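Local coordinates for protein allantoin racemase (PDB 5LG5) that racemises allantoin, interconverting its two enantiomers, and probably acts on other 5-monosubstituted hydantoins as well, at residues M1-V5 / A209-R214; Q21-A26 / D200-V206; T96-S101 / R126-L132. The contacts are given in a common frame with arbitrary orientation. Residue numbers count along the deposited sequence, not the author numbering.

Contact 1 (M1-V5 / A209-R214)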
loop_
_atom_site.group_PDB
_atom_site.type_symbol
_atom_site.label_atom_id
_atom_site.label_comp_id
_atom_site.label_asym_id
_atom_site.label_seq_id
_atom_site.Cartn_x
_atom_site.Cartn_y
_atom_site.Cartn_z
ATOM N N MET E 1 16.622 20.150 31.849
ATOM C CA MET E 1 15.728 19.018 31.675
ATOM C C MET E 1 16.523 17.743 31.871
ATOM O O MET E 1 17.747 17.725 31.690
ATOM C CB MET E 1 15.059 19.050 30.285
ATOM C CG MET E 1 15.943 18.585 29.120
ATOM S SD MET E 1 15.078 18.565 27.531
ATOM C CE MET E 1 14.900 20.322 27.182
ATOM N N ARG E 2 15.835 16.672 32.249
ATOM C CA ARG E 2 16.479 15.372 32.379
ATOM C C ARG E 2 15.863 14.350 31.433
ATOM O O ARG E 2 14.645 14.143 31.424
ATOM C CB ARG E 2 16.419 14.854 33.822
ATOM C CG ARG E 2 16.981 13.437 33.953
ATOM C CD ARG E 2 16.935 12.924 35.388
ATOM N NE ARG E 2 17.922 13.600 36.226
ATOM C CZ ARG E 2 17.618 14.352 37.278
ATOM N NH1 ARG E 2 16.347 14.522 37.630
ATOM N NH2 ARG E 2 18.587 14.935 37.969
ATOM N N ILE E 3 16.720 13.714 30.639
ATOM C CA ILE E 3 16.281 12.693 29.702
ATOM C C ILE E 3 16.918 11.369 30.063
ATOM O O ILE E 3 18.147 11.282 30.166
ATOM C CB ILE E 3 16.662 13.060 28.240
ATOM C CG1 ILE E 3 16.139 14.459 27.882
ATOM C CG2 ILE E 3 16.139 12.039 27.258
ATOM C CD1 ILE E 3 16.498 14.889 26.469
ATOM N N LEU E 4 16.087 10.355 30.305
ATOM C CA LEU E 4 16.573 8.991 30.488
ATOM C C LEU E 4 16.856 8.409 29.122
ATOM O O LEU E 4 16.056 8.555 28.200
ATOM C CB LEU E 4 15.572 8.092 31.228
ATOM C CG LEU E 4 15.292 8.210 32.734
ATOM C CD1 LEU E 4 15.712 9.537 33.325
ATOM C CD2 LEU E 4 13.843 7.891 33.064
ATOM N N VAL E 5 18.032 7.807 28.991
ATOM C CA VAL E 5 18.422 7.106 27.795
ATOM C C VAL E 5 18.619 5.656 28.195
ATOM O O VAL E 5 19.576 5.330 28.887
ATOM C CB VAL E 5 19.689 7.725 27.216
ATOM C CG1 VAL E 5 20.068 7.052 25.904
ATOM C CG2 VAL E 5 19.455 9.216 27.003
ATOM N N ALA E 209 13.923 14.475 21.577
ATOM C CA ALA E 209 13.368 14.556 22.931
ATOM C C ALA E 209 13.451 15.970 23.504
ATOM O O ALA E 209 12.475 16.475 24.085
ATOM C CB ALA E 209 14.067 13.545 23.867
ATOM N N GLU E 210 14.615 16.609 23.353
ATOM C CA GLU E 210 14.789 17.994 23.814
ATOM C C GLU E 210 13.784 18.887 23.131
ATOM O O GLU E 210 13.186 19.776 23.758
ATOM C CB GLU E 210 16.193 18.507 23.494
ATOM C CG GLU E 210 17.287 18.035 24.429
ATOM C CD GLU E 210 18.629 18.612 24.037
ATOM O OE1 GLU E 210 18.736 19.067 22.879
ATOM O OE2 GLU E 210 19.568 18.603 24.862
ATOM N N SER E 211 13.624 18.665 21.826
ATOM C CA SER E 211 12.715 19.472 21.037
ATOM C C SER E 211 11.281 19.370 21.551
ATOM O O SER E 211 10.596 20.383 21.726
ATOM C CB SER E 211 12.790 19.044 19.578
ATOM O OG SER E 211 14.099 19.267 19.088
ATOM N N LEU E 212 10.843 18.141 21.805
ATOM C CA LEU E 212 9.486 17.885 22.280
ATOM C C LEU E 212 9.258 18.574 23.625
ATOM O O LEU E 212 8.211 19.192 23.845
ATOM C CB LEU E 212 9.218 16.371 22.369
ATOM C CG LEU E 212 9.193 15.619 21.026
ATOM C CD1 LEU E 212 9.025 14.101 21.261
ATOM C CD2 LEU E 212 8.065 16.164 20.118
ATOM N N VAL E 213 10.234 18.459 24.525
ATOM C CA VAL E 213 10.144 19.145 25.806
ATOM C C VAL E 213 10.084 20.661 25.590
ATOM O O VAL E 213 9.214 21.343 26.152
ATOM C CB VAL E 213 11.324 18.780 26.731
ATOM C CG1 VAL E 213 11.267 19.610 28.024
ATOM C CG2 VAL E 213 11.311 17.285 27.055
ATOM N N ARG E 214 10.983 21.180 24.743
ATOM C CA ARG E 214 11.017 22.624 24.474
ATOM C C ARG E 214 9.731 23.168 23.891
ATOM O O ARG E 214 9.374 24.317 24.144
ATOM C CB ARG E 214 12.157 23.004 23.532
ATOM C CG ARG E 214 13.521 23.086 24.186
ATOM C CD ARG E 214 14.453 23.941 23.331
ATOM N NE ARG E 214 14.948 23.236 22.161
ATOM C CZ ARG E 214 14.999 23.730 20.926
ATOM N NH1 ARG E 214 14.573 24.956 20.651
ATOM N NH2 ARG E 214 15.479 22.974 19.951
#
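An apolar strand-to-helix packing joins the first residues of the chain, at the start of strand 2-7, to the C-terminal turns of helix 201-214, on one face of a parallel sheet. No hydrogen bond links the two segments. Ile3, on the strand, and Met1, just before it, both point their CA-to-CB bonds at the helix, while Arg2 lies out of reach and forms a salt bridge with Glu31. Ile3 CD1 rests 3.8 Å from Ala209 CB; the small alanine lets the branched isoleucine come close. Strand 2-7 runs between strands 31-35 and 70-74 in the 2-1-3-4 order of this racemase family member's N-terminal sheet. The last helix, 201-214, packs back on this sheet, where the chain begins. The long, flexible Met1 reaches on to the helix's last turn: its SD is 3.8 Å from Glu210 CG, and its CE is 3.8 Å from Val213 CG1. Glu210 offers its aliphatic part here, while its carboxylate bonds to Thr30 and Ser27 and pairs with Arg214 of the second subunit.

Contact 2 (Q21-A26 / D200-V206)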
loop_
_atom_site.group_PDB
_atom_site.type_symbol
_atom_site.label_atom_id
_atom_site.label_comp_id
_atom_site.label_asym_id
_atom_site.label_seq_id
_atom_site.Cartn_x
_atom_site.Cartn_y
_atom_site.Cartn_z
ATOM N N GLN E 21 27.528 9.438 24.002
ATOM C CA GLN E 21 27.105 10.021 22.739
ATOM C C GLN E 21 25.939 10.967 22.925
ATOM O O GLN E 21 25.872 12.018 22.288
ATOM C CB GLN E 21 26.730 8.924 21.745
ATOM C CG GLN E 21 27.935 8.182 21.216
ATOM C CD GLN E 21 28.915 9.117 20.530
ATOM O OE1 GLN E 21 28.522 10.004 19.759
ATOM N NE2 GLN E 21 30.205 8.914 20.794
ATOM N N ALA E 22 25.019 10.591 23.806
ATOM C CA ALA E 22 23.863 11.432 24.069
ATOM C C ALA E 22 24.334 12.745 24.670
ATOM O O ALA E 22 23.885 13.831 24.279
ATOM C CB ALA E 22 22.886 10.717 25.009
ATOM N N ARG E 23 25.253 12.633 25.624
ATOM C CA ARG E 23 25.814 13.806 26.285
ATOM C C ARG E 23 26.572 14.723 25.333
ATOM O O ARG E 23 26.570 15.940 25.499
ATOM C CB ARG E 23 26.715 13.386 27.439
ATOM C CG ARG E 23 25.969 13.185 28.733
ATOM C CD ARG E 23 26.933 12.974 29.878
ATOM N NE ARG E 23 27.343 11.578 29.938
ATOM C CZ ARG E 23 26.701 10.654 30.641
ATOM N NH1 ARG E 23 25.620 10.988 31.341
ATOM N NH2 ARG E 23 27.138 9.399 30.640
ATOM N N ALA E 24 27.195 14.134 24.321
ATOM C CA ALA E 24 27.972 14.909 23.365
ATOM C C ALA E 24 27.125 15.906 22.580
ATOM O O ALA E 24 27.642 16.923 22.119
ATOM C CB ALA E 24 28.747 13.990 22.416
ATOM N N VAL E 25 25.839 15.619 22.393
ATOM C CA VAL E 25 25.021 16.545 21.618
ATOM C C VAL E 25 24.003 17.276 22.467
ATOM O O VAL E 25 23.367 18.214 21.992
ATOM C CB VAL E 25 24.304 15.847 20.448
ATOM C CG1 VAL E 25 25.336 15.174 19.570
ATOM C CG2 VAL E 25 23.282 14.817 20.970
ATOM N N ALA E 26 23.832 16.844 23.713
ATOM C CA ALA E 26 22.804 17.444 24.568
ATOM C C ALA E 26 23.044 18.943 24.753
ATOM O O ALA E 26 24.174 19.386 24.939
ATOM C CB ALA E 26 22.736 16.736 25.923
ATOM N N ASP E 200 22.915 8.888 13.534
ATOM C CA ASP E 200 23.029 8.103 14.748
ATOM C C ASP E 200 21.731 8.306 15.513
ATOM O O ASP E 200 21.460 9.415 15.991
ATOM C CB ASP E 200 24.221 8.598 15.588
ATOM C CG ASP E 200 24.450 7.770 16.855
ATOM O OD1 ASP E 200 23.637 6.874 17.177
ATOM O OD2 ASP E 200 25.434 8.061 17.568
ATOM N N GLY E 201 20.942 7.239 15.626
ATOM C CA GLY E 201 19.650 7.303 16.290
ATOM C C GLY E 201 19.753 7.811 17.712
ATOM O O GLY E 201 18.844 8.456 18.226
ATOM N N VAL E 202 20.860 7.510 18.373
ATOM C CA VAL E 202 21.023 7.990 19.732
ATOM C C VAL E 202 21.047 9.521 19.807
ATOM O O VAL E 202 20.297 10.119 20.576
ATOM C CB VAL E 202 22.285 7.422 20.374
ATOM C CG1 VAL E 202 22.561 8.127 21.706
ATOM C CG2 VAL E 202 22.122 5.923 20.565
ATOM N N THR E 203 21.910 10.151 19.016
ATOM C CA THR E 203 22.030 11.596 19.061
ATOM C C THR E 203 20.846 12.255 18.397
ATOM O O THR E 203 20.414 13.325 18.811
ATOM C CB THR E 203 23.341 12.098 18.445
ATOM O OG1 THR E 203 23.474 11.572 17.114
ATOM C CG2 THR E 203 24.526 11.657 19.308
ATOM N N ALA E 204 20.336 11.625 17.343
ATOM C CA ALA E 204 19.097 12.096 16.745
ATOM C C ALA E 204 18.005 12.164 17.806
ATOM O O ALA E 204 17.355 13.195 17.973
ATOM C CB ALA E 204 18.668 11.177 15.604
ATOM N N ALA E 205 17.844 11.070 18.549
ATOM C CA ALA E 205 16.784 10.968 19.552
ATOM C C ALA E 205 16.904 12.027 20.626
ATOM O O ALA E 205 15.889 12.572 21.090
ATOM C CB ALA E 205 16.767 9.576 20.180
ATOM N N VAL E 206 18.144 12.315 21.031
ATOM C CA VAL E 206 18.365 13.346 22.045
ATOM C C VAL E 206 17.781 14.665 21.604
ATOM O O VAL E 206 17.065 15.318 22.363
ATOM C CB VAL E 206 19.860 13.544 22.364
ATOM C CG1 VAL E 206 20.066 14.776 23.249
ATOM C CG2 VAL E 206 20.411 12.300 23.028
HETATM O O HOH W 1 26.947 9.975 17.663
#
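Asp200 opens the segment as the N-cap of helix 201-214: its OD1 accepts from Val202 N at 3.1 Å, a role that suits a short acidic side chain. Its OD2 bonds to Gly185 N. A water lies 2.4 Å from Asp200 OD2 and 2.6 Å from Gln21 OE1, placed to link the two, though it has more acceptors in reach than protons to give. Val202 CG1 then meets Ala22 CB at 4.2 Å. Thr203 sits where the backbones come nearest, its CA 5.3 Å from Ala22 CA; its CG2 lies 3.3 Å from Gln21 O and 3.6 Å from Val25 CG1. One turn beyond Val202, Val206 sends CG2 to within 3.5 Å of Ala22 CB and has its CB 3.9 Å from Val25 CG2. The short helical segments cross at -44° with axes 8.5 Å apart, a close helix-helix packing that the small Ala22 makes possible on one face of the N-terminal sheet. Cohesion rests on methyl groups packed against one another, and the water lies at the Asp200 end of this largely apolar interface.

Contact 3 (T96-S101 / R126-L132)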
loop_
_atom_site.group_PDB
_atom_site.type_symbol
_atom_site.label_atom_id
_atom_site.label_comp_id
_atom_site.label_asym_id
_atom_site.label_seq_id
_atom_site.Cartn_x
_atom_site.Cartn_y
_atom_site.Cartn_z
ATOM N N THR E 96 15.177 4.175 16.843
ATOM C CA THR E 96 14.799 3.639 15.545
ATOM C C THR E 96 14.065 4.682 14.728
ATOM O O THR E 96 14.459 5.031 13.614
ATOM C CB THR E 96 13.841 2.443 15.713
ATOM O OG1 THR E 96 14.409 1.484 16.621
ATOM C CG2 THR E 96 13.542 1.795 14.369
ATOM N N GLU E 97 12.984 5.184 15.297
ATOM C CA GLU E 97 12.174 6.177 14.625
ATOM C C GLU E 97 12.880 7.512 14.583
ATOM O O GLU E 97 12.836 8.206 13.576
ATOM C CB GLU E 97 10.812 6.223 15.300
ATOM C CG GLU E 97 10.160 4.864 15.117
ATOM C CD GLU E 97 9.278 4.446 16.261
ATOM O OE1 GLU E 97 9.155 3.222 16.464
ATOM O OE2 GLU E 97 8.719 5.325 16.955
ATOM N N ALA E 98 13.616 7.829 15.641
ATOM C CA ALA E 98 14.409 9.049 15.634
ATOM C C ALA E 98 15.345 9.046 14.430
ATOM O O ALA E 98 15.356 10.001 13.652
ATOM C CB ALA E 98 15.196 9.179 16.921
ATOM N N ALA E 99 16.084 7.953 14.234
ATOM C CA ALA E 99 17.024 7.891 13.113
ATOM C C ALA E 99 16.317 8.006 11.759
ATOM O O ALA E 99 16.721 8.813 10.915
ATOM C CB ALA E 99 17.863 6.617 13.176
ATOM N N ALA E 100 15.255 7.221 11.552
ATOM C CA ALA E 100 14.577 7.228 10.260
ATOM C C ALA E 100 13.943 8.577 9.992
ATOM O O ALA E 100 14.075 9.133 8.905
ATOM C CB ALA E 100 13.541 6.116 10.186
ATOM N N SER E 101 13.271 9.115 11.000
ATOM C CA SER E 101 12.605 10.400 10.859
ATOM C C SER E 101 13.577 11.545 10.527
ATOM O O SER E 101 13.299 12.359 9.630
ATOM C CB SER E 101 11.779 10.723 12.114
ATOM O OG SER E 101 10.988 11.884 11.905
ATOM N N ARG E 126 9.079 -2.700 12.661
ATOM C CA ARG E 126 8.948 -1.495 13.493
ATOM C C ARG E 126 8.814 -0.199 12.668
ATOM O O ARG E 126 8.072 0.712 13.041
ATOM C CB ARG E 126 10.111 -1.368 14.501
ATOM C CG ARG E 126 10.151 -2.461 15.593
ATOM C CD ARG E 126 8.840 -2.576 16.379
ATOM N NE ARG E 126 8.587 -1.407 17.230
ATOM C CZ ARG E 126 7.495 -1.246 17.980
ATOM N NH1 ARG E 126 6.545 -2.168 17.972
ATOM N NH2 ARG E 126 7.346 -0.161 18.734
ATOM N N LEU E 127 9.573 -0.108 11.580
ATOM C CA LEU E 127 9.540 1.061 10.697
ATOM C C LEU E 127 8.199 1.163 9.967
ATOM O O LEU E 127 7.669 2.264 9.759
ATOM C CB LEU E 127 10.715 1.020 9.705
ATOM C CG LEU E 127 12.111 1.251 10.306
ATOM C CD1 LEU E 127 13.228 1.040 9.277
ATOM C CD2 LEU E 127 12.197 2.659 10.880
ATOM N N LYS E 128 7.660 0.010 9.567
ATOM C CA LYS E 128 6.341 -0.043 8.935
ATOM C C LYS E 128 5.250 0.412 9.884
ATOM O O LYS E 128 4.408 1.243 9.528
ATOM C CB LYS E 128 6.050 -1.456 8.420
ATOM C CG LYS E 128 6.817 -1.791 7.150
ATOM C CD LYS E 128 6.615 -3.247 6.746
ATOM C CE LYS E 128 7.437 -3.577 5.510
ATOM N NZ LYS E 128 7.303 -5.023 5.145
ATOM N N LEU E 129 5.296 -0.110 11.103
ATOM C CA LEU E 129 4.311 0.223 12.115
ATOM C C LEU E 129 4.390 1.706 12.466
ATOM O O LEU E 129 3.367 2.337 12.754
ATOM C CB LEU E 129 4.550 -0.603 13.388
ATOM C CG LEU E 129 3.748 -1.912 13.443
ATOM C CD1 LEU E 129 4.168 -2.802 14.618
ATOM C CD2 LEU E 129 2.243 -1.670 13.436
ATOM N N ALA E 130 5.604 2.258 12.456
ATOM C CA ALA E 130 5.802 3.669 12.773
ATOM C C ALA E 130 5.417 4.569 11.600
ATOM O O ALA E 130 5.381 5.782 11.739
ATOM C CB ALA E 130 7.255 3.927 13.192
ATOM N N GLY E 131 5.144 3.976 10.446
ATOM C CA GLY E 131 4.821 4.743 9.256
ATOM C C GLY E 131 6.023 5.490 8.724
ATOM O O GLY E 131 5.894 6.584 8.169
ATOM N N LEU E 132 7.200 4.894 8.879
ATOM C CA LEU E 132 8.446 5.518 8.429
ATOM C C LEU E 132 9.182 4.678 7.411
ATOM O O LEU E 132 10.316 4.983 7.063
ATOM C CB LEU E 132 9.367 5.813 9.623
ATOM C CG LEU E 132 8.915 6.902 10.601
ATOM C CD1 LEU E 132 9.797 6.900 11.825
ATOM C CD2 LEU E 132 8.948 8.276 9.938
HETATM O O HOH W 2 7.220 1.219 15.546
HETATM O O HOH W 3 10.446 1.453 17.676
#
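Both segments are helical where they first meet, with Glu97 CA 7.0 Å from Leu127 CA, but the second then leaves its helix. Gly131 takes up positive phi, a conformation glycine adopts readily, and Leu132 N bonds back to Leu127 O at 2.8 Å while Gly131 N bonds to Lys128 O at 3.0 Å: a Schellman motif. The turn brings Leu132 back against helix 95-103, its CA 6.6 Å from Ala100 CA. Leu132 CD1 packs 3.7 Å from Glu97 CB and 4.2 Å from Ala100 CB; Leu127 CD2 lies 3.8 Å from both Ala100 CB and Thr96 CG2. Alanine keeps the surface low enough for both leucines. These two helices flank strand 110-114 in sequence, and Leu127 and Ala100 also touch its Tyr110. Glu97 packs its CG 3.6 Å from Ala130 CB, yet its carboxylate pairs with Arg81, and Arg126 with Glu82. Glu97 OE1 and Arg126 NH2 are 4.5 Å apart, too far for a salt bridge; a water joins Glu97 OE1 (2.9 Å) to the backbone Arg126 O (2.7 Å).

From the N terminus, strand 2-7 begins contact 1, and helix 12-25, which follows it, begins contact 2. Helix 95-103 and the end of helix 120-129 then close the short loop of contact 3, with strand 110-114 between them. Only when the chain reaches helix 201-214 do the two long loops close, first contact 2 and then contact 1. The three are therefore concentric, with contact 3 innermost, and none cross. Contacts 1 and 2 share helix 201-214 and touch through Ile3 and Val206; contact 2 meets contact 3 where Ala205 and Gly201 pack on Ala98 and Ala99. Helix 201-214 thus lies between helices 12-25 and 95-103, and all three contacts reach the second subunit.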